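Local atomic coordinates of kojibiose phosphorylase (Gut metagenome, PDB entry 6W0P), a protein that is a carbohydrate-active enzyme of glycoside hydrolase family 65, combining a beta-rich N-terminal domain, a helical central catalytic domain and a small beta-rich C-terminal domain. Residues A[182-187]-A[227-232]; A[196-201]-A[222-227]; A[426-431]-A[597-602]. All blocks are in the same frame, centred on the assembly; numbering follows the deposited sequence.

Contact 1: A[182-187]-A[227-232]; sequences SDCYWN and NQKEVI
N187 and K229 are the nearest pair of CA atoms, 7.7 Å apart, where the start of strand 186-194 passes the type II turn N227-E230; no hydrogen bond joins the two segments, and K229 makes every side-chain contact between them. The turn closes a tight beta hairpin, with N227 N to E230 O at 2.9 Å and E230 N to N227 O at 3.2 Å, and K229 takes its positive-phi corner (phi 64°). From there the lysine chain reaches across, CG beside the backbone N and the last two torsions bent, so that its methylenes rather than its ammonium do the touching. CE lies 3.5 Å from W186 O and 3.7 Å from C184 SG, while CD comes to 3.7 Å from N187 C. The curl returns NZ to its own turn, where it bonds Q228 OE1 at 3.0 Å, in the carbonyl plane and on a lone pair (C=O...N angle 116°); the ammonium of this buried lysine has a second acceptor in N176 OD1. Backbone pairing of N187 with K203 holds the edge strand to strand 197-204 of its own sheet, whereas K229 bridges to the hairpin's sheet: E191 OE2 accepts a hydrogen bond from K229 N, and the lysine chain packs on V202.

Contact 2: A[196-201]-A[222-227]; sequences NSIGLT and DSYQLN
I198 meets Y224 and L226 between two strands that run almost parallel, 10° apart, yet share no hydrogen bond, because the strands belong to different antiparallel sheets. The axis separation of 8.8 Å and the apolar side-chain contacts identify face-to-face packing of two layers, a beta-sandwich arrangement within the N-terminal domain; CA atoms of I198 and Y224 are 8.5 Å apart. I198 supplies one whole side of the contact. Its CG1 lies anti to the backbone N (chi1 -169°), and with chi2 also extended the chain projects CD1 to the opposing strand. There it reaches Y224 CB at 3.9 Å, and the tyrosine ring receives the methyl at a slant. L226 approaches differently: its CB does not point straight at the facing strand, but the branch ending in CD2 swings closer, and the leucine and isoleucine chains lie alongside each other with opposite headings. V231 and L233 of strand 230-239 also pack against I198, extending the apolar layer, whereas Y224, an exposed residue, makes a cation-pi contact with K193 through its ring. The L226 methyl CD2 touches two successive carbons of the isoleucine chain, 3.8 Å from I198 CG1 and 3.8 Å from I198 CD1.

Contact 3: A[426-431]-A[597-602]; sequences AIYHYM and YMEEFS
Y428 is met by Y597 at its ring and by E599 at its hydroxyl, joining a helix of the central catalytic domain to a connecting loop by one apolar and one water-mediated contact. The aromatic pair is oblique: the ring centroids are 5.7 Å apart and the planes 36° apart. Contact is made through carbons, Y428 CE2 standing 3.7 Å from Y597 CE1, while the Y597 hydroxyl lies over one face of the Y428 ring. At the hydroxyl end, Y428 OH and E599 OE2 are 3.6 Å apart and a water spans them. The tyrosine donates to that water (Y428 OH to water 3.0 Å), which donates to E599 OE2 (water to OE2 2.6 Å). The water sits in the plane of the Y428 ring, at its edge, and the carboxylate is nearly coplanar with that ring at 13°, so phenol, water and carboxylate lie roughly in one plane. E599 OE2 also has a long, weak ion pair with K432.

Y428 CG is anti to the backbone N (chi1 166°), carrying the ring off the helix toward the loop; the E599 chain is bent at its second torsion, bringing the carboxylate to meet the phenol from the opposite direction. The E599 backbone is part of a short 3-10 turn, 598-600, in which E600 N bonds Y597 O at 3.0 Å, which probably helps to set Y597 and E599 relative to each other.

Farther out, Y499 meets Y428 and Y425 meets Y597, both edge-to-face, and K495 makes a cation-pi contact with Y597. The contact lies between helix 418-434 and the link from helix 590-596 to the N-cap of helix 603-613, with helix 487-504 alongside, in what is probably the alpha/alpha barrel of this family.

Contacts 1 and 2 are neighbouring parts of one beta domain, their centres 14 Å apart, with contact 2 nested along the chain inside the loop closed by contact 1. They share N227, and the hairpin joining their strands 223-227 and 230-239 is supported by a probable backbone bond, I232 O to Q225 N at 3.0 Å. Both bring this hairpin's sheet against the sheet of strands 186-194 and 197-204. Contact 3 is separate: it lies in the helical catalytic domain on the opposite side of the chain's centre, its nearest atoms about 29 Å from contact 1 and about 35 Å from contact 2, and it follows both in sequence.

Contact 1: A[182-187]-A[227-232]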
loop_
_atom_site.group_PDB
_atom_site.type_symbol
_atom_site.label_atom_id
_atom_site.label_comp_id
_atom_site.label_asym_id
_atom_site.label_seq_id
_atom_site.Cartn_x
_atom_site.Cartn_y
_atom_site.Cartn_z
ATOM N N SER A 182 2.874 9.122 -22.572
ATOM C CA SER A 182 2.424 7.771 -23.023
ATOM C C SER A 182 1.205 7.847 -23.947
ATOM O O SER A 182 1.230 7.154 -24.956
ATOM C CB SER A 182 2.129 6.866 -21.857
ATOM O OG SER A 182 3.141 7.014 -20.883
ATOM N N ASP A 183 0.143 8.570 -23.586
ATOM C CA ASP A 183 -1.177 8.413 -24.253
ATOM C C ASP A 183 -1.828 9.774 -24.513
ATOM O O ASP A 183 -1.695 10.673 -23.657
ATOM C CB ASP A 183 -2.083 7.502 -23.427
ATOM C CG ASP A 183 -1.456 6.143 -23.218
ATOM O OD1 ASP A 183 -1.569 5.302 -24.139
ATOM O OD2 ASP A 183 -0.820 5.946 -22.161
ATOM N N CYS A 184 -2.531 9.874 -25.645
ATOM C CA CYS A 184 -3.426 10.994 -26.007
ATOM C C CYS A 184 -4.789 10.727 -25.374
ATOM O O CYS A 184 -5.278 9.621 -25.530
ATOM C CB CYS A 184 -3.580 11.140 -27.517
ATOM S SG CYS A 184 -4.590 12.575 -27.978
ATOM N N TYR A 185 -5.344 11.700 -24.655
ATOM C CA TYR A 185 -6.589 11.540 -23.858
ATOM C C TYR A 185 -7.754 12.219 -24.587
ATOM O O TYR A 185 -8.788 12.433 -23.963
ATOM C CB TYR A 185 -6.364 12.028 -22.420
ATOM C CG TYR A 185 -5.590 11.035 -21.585
ATOM C CD1 TYR A 185 -4.205 11.001 -21.622
ATOM C CD2 TYR A 185 -6.237 10.078 -20.812
ATOM C CE1 TYR A 185 -3.485 10.070 -20.888
ATOM C CE2 TYR A 185 -5.533 9.136 -20.079
ATOM C CZ TYR A 185 -4.152 9.129 -20.116
ATOM O OH TYR A 185 -3.436 8.209 -19.401
ATOM N N TRP A 186 -7.599 12.463 -25.887
ATOM C CA TRP A 186 -8.607 13.121 -26.761
ATOM C C TRP A 186 -9.034 12.186 -27.898
ATOM O O TRP A 186 -8.138 11.508 -28.465
ATOM C CB TRP A 186 -8.021 14.417 -27.318
ATOM C CG TRP A 186 -7.733 15.408 -26.237
ATOM C CD1 TRP A 186 -6.539 15.625 -25.616
ATOM C CD2 TRP A 186 -8.680 16.273 -25.602
ATOM N NE1 TRP A 186 -6.673 16.603 -24.665
ATOM C CE2 TRP A 186 -7.978 17.019 -24.634
ATOM C CE3 TRP A 186 -10.044 16.511 -25.770
ATOM C CZ2 TRP A 186 -8.599 17.979 -23.842
ATOM C CZ3 TRP A 186 -10.659 17.464 -24.987
ATOM C CH2 TRP A 186 -9.942 18.185 -24.034
ATOM N N ASN A 187 -10.337 12.153 -28.210
ATOM C CA ASN A 187 -10.887 11.520 -29.442
ATOM C C ASN A 187 -11.309 12.619 -30.423
ATOM O O ASN A 187 -11.795 13.689 -29.973
ATOM C CB ASN A 187 -12.084 10.601 -29.164
ATOM C CG ASN A 187 -11.701 9.344 -28.415
ATOM O OD1 ASN A 187 -10.674 8.747 -28.709
ATOM N ND2 ASN A 187 -12.494 8.962 -27.423
ATOM N N ASN A 227 -6.338 17.292 -40.760
ATOM C CA ASN A 227 -5.977 15.894 -40.392
ATOM C C ASN A 227 -6.649 15.510 -39.077
ATOM O O ASN A 227 -7.198 16.387 -38.401
ATOM C CB ASN A 227 -4.462 15.752 -40.299
ATOM C CG ASN A 227 -3.819 16.380 -41.511
ATOM O OD1 ASN A 227 -4.251 16.127 -42.633
ATOM N ND2 ASN A 227 -2.841 17.232 -41.282
ATOM N N GLN A 228 -6.592 14.239 -38.714
ATOM C CA GLN A 228 -7.264 13.760 -37.483
ATOM C C GLN A 228 -6.650 14.525 -36.286
ATOM O O GLN A 228 -5.430 14.426 -36.048
ATOM C CB GLN A 228 -7.238 12.228 -37.453
ATOM C CG GLN A 228 -5.926 11.608 -37.004
ATOM C CD GLN A 228 -5.779 11.638 -35.498
ATOM O OE1 GLN A 228 -6.713 11.997 -34.778
ATOM N NE2 GLN A 228 -4.601 11.273 -35.012
ATOM N N LYS A 229 -7.462 15.351 -35.628
ATOM C CA LYS A 229 -7.131 16.107 -34.383
ATOM C C LYS A 229 -6.000 17.126 -34.600
ATOM O O LYS A 229 -5.454 17.590 -33.593
ATOM C CB LYS A 229 -6.797 15.130 -33.250
ATOM C CG LYS A 229 -7.955 14.224 -32.851
ATOM C CD LYS A 229 -7.891 13.653 -31.455
ATOM C CE LYS A 229 -6.532 13.125 -31.060
ATOM N NZ LYS A 229 -6.183 11.891 -31.788
ATOM N N GLU A 230 -5.666 17.499 -35.839
ATOM C CA GLU A 230 -4.741 18.632 -36.100
ATOM C C GLU A 230 -5.167 19.391 -37.364
ATOM O O GLU A 230 -5.614 18.750 -38.353
ATOM C CB GLU A 230 -3.275 18.181 -36.150
ATOM C CG GLU A 230 -2.835 17.561 -37.455
ATOM C CD GLU A 230 -1.357 17.203 -37.554
ATOM O OE1 GLU A 230 -0.587 17.596 -36.659
ATOM O OE2 GLU A 230 -0.988 16.528 -38.540
ATOM N N VAL A 231 -5.033 20.716 -37.327
ATOM C CA VAL A 231 -5.186 21.568 -38.535
ATOM C C VAL A 231 -3.912 22.393 -38.705
ATOM O O VAL A 231 -3.245 22.673 -37.716
ATOM C CB VAL A 231 -6.465 22.416 -38.464
ATOM C CG1 VAL A 231 -7.678 21.502 -38.418
ATOM C CG2 VAL A 231 -6.451 23.387 -37.290
ATOM N N ILE A 232 -3.568 22.698 -39.950
ATOM C CA ILE A 232 -2.304 23.393 -40.324
ATOM C C ILE A 232 -2.657 24.502 -41.315
ATOM O O ILE A 232 -3.475 24.257 -42.218
ATOM C CB ILE A 232 -1.264 22.397 -40.876
ATOM C CG1 ILE A 232 -1.083 21.195 -39.949
ATOM C CG2 ILE A 232 0.061 23.087 -41.159
ATOM C CD1 ILE A 232 -0.137 20.140 -40.494
#

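Contact 2: A[196-201]-A[222-227]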
loop_
_atom_site.group_PDB
_atom_site.type_symbol
_atom_site.label_atom_id
_atom_site.label_comp_id
_atom_site.label_asym_id
_atom_site.label_seq_id
_atom_site.Cartn_x
_atom_site.Cartn_y
_atom_site.Cartn_z
ATOM N N ASN A 196 -11.676 32.694 -43.091
ATOM C CA ASN A 196 -10.233 32.849 -42.770
ATOM C C ASN A 196 -9.915 32.137 -41.453
ATOM O O ASN A 196 -8.787 32.338 -40.929
ATOM C CB ASN A 196 -9.814 34.318 -42.754
ATOM C CG ASN A 196 -9.734 34.897 -44.152
ATOM O OD1 ASN A 196 -10.360 35.916 -44.445
ATOM N ND2 ASN A 196 -8.963 34.245 -45.009
ATOM N N SER A 197 -10.834 31.306 -40.965
ATOM C CA SER A 197 -10.725 30.624 -39.655
ATOM C C SER A 197 -10.575 29.121 -39.880
ATOM O O SER A 197 -11.199 28.595 -40.814
ATOM C CB SER A 197 -11.899 30.983 -38.792
ATOM O OG SER A 197 -11.812 32.356 -38.406
ATOM N N ILE A 198 -9.706 28.467 -39.110
ATOM C CA ILE A 198 -9.465 26.995 -39.184
ATOM C C ILE A 198 -9.465 26.483 -37.752
ATOM O O ILE A 198 -9.017 27.241 -36.895
ATOM C CB ILE A 198 -8.148 26.692 -39.918
ATOM C CG1 ILE A 198 -8.008 25.208 -40.244
ATOM C CG2 ILE A 198 -6.937 27.210 -39.149
ATOM C CD1 ILE A 198 -6.892 24.904 -41.226
ATOM N N GLY A 199 -9.946 25.265 -37.495
ATOM C CA GLY A 199 -10.059 24.789 -36.106
ATOM C C GLY A 199 -10.430 23.332 -35.994
ATOM O O GLY A 199 -10.557 22.663 -37.022
ATOM N N LEU A 200 -10.548 22.852 -34.760
ATOM C CA LEU A 200 -10.932 21.454 -34.446
ATOM C C LEU A 200 -11.842 21.444 -33.221
ATOM O O LEU A 200 -11.849 22.430 -32.462
ATOM C CB LEU A 200 -9.686 20.589 -34.231
ATOM C CG LEU A 200 -8.622 21.116 -33.273
ATOM C CD1 LEU A 200 -9.049 20.928 -31.820
ATOM C CD2 LEU A 200 -7.283 20.414 -33.542
ATOM N N THR A 201 -12.614 20.379 -33.085
ATOM C CA THR A 201 -13.432 20.057 -31.902
ATOM C C THR A 201 -13.063 18.638 -31.486
ATOM O O THR A 201 -13.070 17.739 -32.369
ATOM C CB THR A 201 -14.934 20.165 -32.177
ATOM O OG1 THR A 201 -15.220 21.526 -32.501
ATOM C CG2 THR A 201 -15.765 19.731 -30.989
ATOM N N ASP A 222 -1.075 29.952 -48.042
ATOM C CA ASP A 222 -0.840 29.399 -49.396
ATOM C C ASP A 222 -1.631 28.098 -49.486
ATOM O O ASP A 222 -2.099 27.782 -50.559
ATOM C CB ASP A 222 0.656 29.209 -49.676
ATOM C CG ASP A 222 1.402 30.523 -49.830
ATOM O OD1 ASP A 222 1.179 31.202 -50.836
ATOM O OD2 ASP A 222 2.159 30.885 -48.904
ATOM N N SER A 223 -1.800 27.393 -48.368
ATOM C CA SER A 223 -2.636 26.170 -48.299
ATOM C C SER A 223 -2.906 25.810 -46.843
ATOM O O SER A 223 -2.259 26.408 -45.971
ATOM C CB SER A 223 -1.988 25.015 -49.034
ATOM O OG SER A 223 -0.731 24.705 -48.467
ATOM N N TYR A 224 -3.802 24.847 -46.619
ATOM C CA TYR A 224 -4.204 24.347 -45.281
ATOM C C TYR A 224 -4.392 22.828 -45.313
ATOM O O TYR A 224 -4.596 22.276 -46.396
ATOM C CB TYR A 224 -5.468 25.077 -44.828
ATOM C CG TYR A 224 -6.740 24.768 -45.580
ATOM C CD1 TYR A 224 -7.098 25.467 -46.727
ATOM C CD2 TYR A 224 -7.630 23.814 -45.104
ATOM C CE1 TYR A 224 -8.293 25.211 -47.384
ATOM C CE2 TYR A 224 -8.828 23.546 -45.749
ATOM C CZ TYR A 224 -9.165 24.246 -46.895
ATOM O OH TYR A 224 -10.348 23.966 -47.527
ATOM N N GLN A 225 -4.338 22.176 -44.150
ATOM C CA GLN A 225 -4.645 20.727 -44.010
ATOM C C GLN A 225 -5.616 20.519 -42.846
ATOM O O GLN A 225 -5.443 21.160 -41.800
ATOM C CB GLN A 225 -3.379 19.893 -43.791
ATOM C CG GLN A 225 -2.254 20.191 -44.776
ATOM C CD GLN A 225 -0.919 19.656 -44.305
ATOM O OE1 GLN A 225 -0.759 18.456 -44.037
ATOM N NE2 GLN A 225 0.042 20.566 -44.159
ATOM N N LEU A 226 -6.585 19.627 -43.021
ATOM C CA LEU A 226 -7.465 19.115 -41.943
ATOM C C LEU A 226 -7.172 17.622 -41.747
ATOM O O LEU A 226 -7.728 16.790 -42.495
ATOM C CB LEU A 226 -8.929 19.366 -42.315
ATOM C CG LEU A 226 -9.306 20.806 -42.659
ATOM C CD1 LEU A 226 -10.763 20.868 -43.118
ATOM C CD2 LEU A 226 -9.072 21.753 -41.483
ATOM N N ASN A 227 -6.338 17.292 -40.760
ATOM C CA ASN A 227 -5.977 15.894 -40.392
ATOM C C ASN A 227 -6.649 15.510 -39.077
ATOM O O ASN A 227 -7.198 16.387 -38.401
ATOM C CB ASN A 227 -4.462 15.752 -40.299
ATOM C CG ASN A 227 -3.819 16.380 -41.511
ATOM O OD1 ASN A 227 -4.251 16.127 -42.633
ATOM N ND2 ASN A 227 -2.841 17.232 -41.282
#

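Contact 3: A[426-431]-A[597-602]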
loop_
_atom_site.group_PDB
_atom_site.type_symbol
_atom_site.label_atom_id
_atom_site.label_comp_id
_atom_site.label_asym_id
_atom_site.label_seq_id
_atom_site.Cartn_x
_atom_site.Cartn_y
_atom_site.Cartn_z
ATOM N N ALA A 426 -11.378 28.034 5.701
ATOM C CA ALA A 426 -11.540 28.974 4.571
ATOM C C ALA A 426 -12.861 29.740 4.723
ATOM O O ALA A 426 -12.826 30.971 4.601
ATOM C CB ALA A 426 -11.466 28.253 3.240
ATOM N N ILE A 427 -13.979 29.052 5.006
ATOM C CA ILE A 427 -15.300 29.721 5.180
ATOM C C ILE A 427 -15.160 30.763 6.291
ATOM O O ILE A 427 -15.499 31.949 6.037
ATOM C CB ILE A 427 -16.414 28.702 5.456
ATOM C CG1 ILE A 427 -16.754 27.881 4.212
ATOM C CG2 ILE A 427 -17.649 29.377 6.029
ATOM C CD1 ILE A 427 -17.460 26.574 4.530
ATOM N N TYR A 428 -14.653 30.340 7.452
ATOM C CA TYR A 428 -14.375 31.176 8.646
ATOM C C TYR A 428 -13.449 32.355 8.302
ATOM O O TYR A 428 -13.754 33.503 8.655
ATOM C CB TYR A 428 -13.776 30.301 9.741
ATOM C CG TYR A 428 -13.136 31.049 10.879
ATOM C CD1 TYR A 428 -13.893 31.636 11.883
ATOM C CD2 TYR A 428 -11.755 31.146 10.970
ATOM C CE1 TYR A 428 -13.296 32.324 12.930
ATOM C CE2 TYR A 428 -11.145 31.815 12.019
ATOM C CZ TYR A 428 -11.916 32.409 12.999
ATOM O OH TYR A 428 -11.268 33.052 14.020
ATOM N N HIS A 429 -12.334 32.101 7.621
ATOM C CA HIS A 429 -11.344 33.144 7.256
ATOM C C HIS A 429 -12.008 34.155 6.312
ATOM O O HIS A 429 -11.848 35.373 6.505
ATOM C CB HIS A 429 -10.072 32.492 6.689
ATOM C CG HIS A 429 -8.850 33.333 6.815
ATOM N ND1 HIS A 429 -7.626 32.925 6.321
ATOM C CD2 HIS A 429 -8.675 34.573 7.307
ATOM C CE1 HIS A 429 -6.738 33.879 6.550
ATOM N NE2 HIS A 429 -7.356 34.909 7.147
ATOM N N TYR A 430 -12.786 33.654 5.358
ATOM C CA TYR A 430 -13.501 34.466 4.351
ATOM C C TYR A 430 -14.485 35.419 5.050
ATOM O O TYR A 430 -14.536 36.632 4.717
ATOM C CB TYR A 430 -14.253 33.554 3.385
ATOM C CG TYR A 430 -15.052 34.328 2.378
ATOM C CD1 TYR A 430 -14.399 35.104 1.440
ATOM C CD2 TYR A 430 -16.441 34.327 2.380
ATOM C CE1 TYR A 430 -15.099 35.851 0.508
ATOM C CE2 TYR A 430 -17.155 35.061 1.447
ATOM C CZ TYR A 430 -16.478 35.839 0.519
ATOM O OH TYR A 430 -17.125 36.590 -0.410
ATOM N N MET A 431 -15.278 34.866 5.973
ATOM C CA MET A 431 -16.299 35.630 6.726
ATOM C C MET A 431 -15.564 36.629 7.629
ATOM O O MET A 431 -16.074 37.745 7.807
ATOM C CB MET A 431 -17.198 34.698 7.550
ATOM C CG MET A 431 -18.058 33.795 6.673
ATOM S SD MET A 431 -19.250 34.724 5.636
ATOM C CE MET A 431 -20.272 35.429 6.931
ATOM N N TYR A 597 -4.619 30.251 14.198
ATOM C CA TYR A 597 -5.309 30.875 15.353
ATOM C C TYR A 597 -4.298 31.609 16.240
ATOM O O TYR A 597 -4.467 31.618 17.494
ATOM C CB TYR A 597 -6.094 29.796 16.097
ATOM C CG TYR A 597 -7.334 29.347 15.376
ATOM C CD1 TYR A 597 -8.484 30.124 15.337
ATOM C CD2 TYR A 597 -7.349 28.125 14.738
ATOM C CE1 TYR A 597 -9.620 29.693 14.664
ATOM C CE2 TYR A 597 -8.472 27.675 14.071
ATOM C CZ TYR A 597 -9.608 28.457 14.031
ATOM O OH TYR A 597 -10.672 27.943 13.357
ATOM N N MET A 598 -3.302 32.246 15.622
ATOM C CA MET A 598 -2.184 32.955 16.318
ATOM C C MET A 598 -2.751 33.978 17.318
ATOM O O MET A 598 -2.123 34.188 18.374
ATOM C CB MET A 598 -1.263 33.664 15.315
ATOM C CG MET A 598 -1.961 34.721 14.453
ATOM S SD MET A 598 -0.857 35.644 13.343
ATOM C CE MET A 598 0.001 34.307 12.507
ATOM N N GLU A 599 -3.912 34.575 17.011
ATOM C CA GLU A 599 -4.529 35.644 17.854
ATOM C C GLU A 599 -4.920 35.109 19.242
ATOM O O GLU A 599 -4.999 35.921 20.154
ATOM C CB GLU A 599 -5.706 36.334 17.146
ATOM C CG GLU A 599 -7.021 35.550 17.106
ATOM C CD GLU A 599 -7.197 34.661 15.886
ATOM O OE1 GLU A 599 -6.182 34.447 15.138
ATOM O OE2 GLU A 599 -8.333 34.159 15.683
ATOM N N GLU A 600 -5.137 33.804 19.431
ATOM C CA GLU A 600 -5.626 33.217 20.711
ATOM C C GLU A 600 -4.469 32.736 21.594
ATOM O O GLU A 600 -4.739 32.341 22.752
ATOM C CB GLU A 600 -6.544 32.031 20.429
ATOM C CG GLU A 600 -7.912 32.460 19.950
ATOM C CD GLU A 600 -8.654 31.410 19.155
ATOM O OE1 GLU A 600 -8.352 30.201 19.332
ATOM O OE2 GLU A 600 -9.526 31.812 18.358
ATOM N N PHE A 601 -3.234 32.739 21.090
ATOM C CA PHE A 601 -2.121 32.138 21.857
ATOM C C PHE A 601 -1.172 33.235 22.314
ATOM O O PHE A 601 -0.831 34.101 21.517
ATOM C CB PHE A 601 -1.442 31.033 21.059
ATOM C CG PHE A 601 -2.356 29.859 20.805
ATOM C CD1 PHE A 601 -2.774 29.045 21.850
ATOM C CD2 PHE A 601 -2.815 29.588 19.529
ATOM C CE1 PHE A 601 -3.629 27.975 21.624
ATOM C CE2 PHE A 601 -3.673 28.523 19.301
ATOM C CZ PHE A 601 -4.069 27.719 20.348
ATOM N N SER A 602 -0.764 33.171 23.580
ATOM C CA SER A 602 0.136 34.166 24.207
ATOM C C SER A 602 1.540 33.969 23.642
ATOM O O SER A 602 1.793 32.891 23.017
ATOM C CB SER A 602 0.108 34.022 25.699
ATOM O OG SER A 602 0.665 32.787 26.114
HETATM O O HOH W 1 -8.303 32.877 13.464
#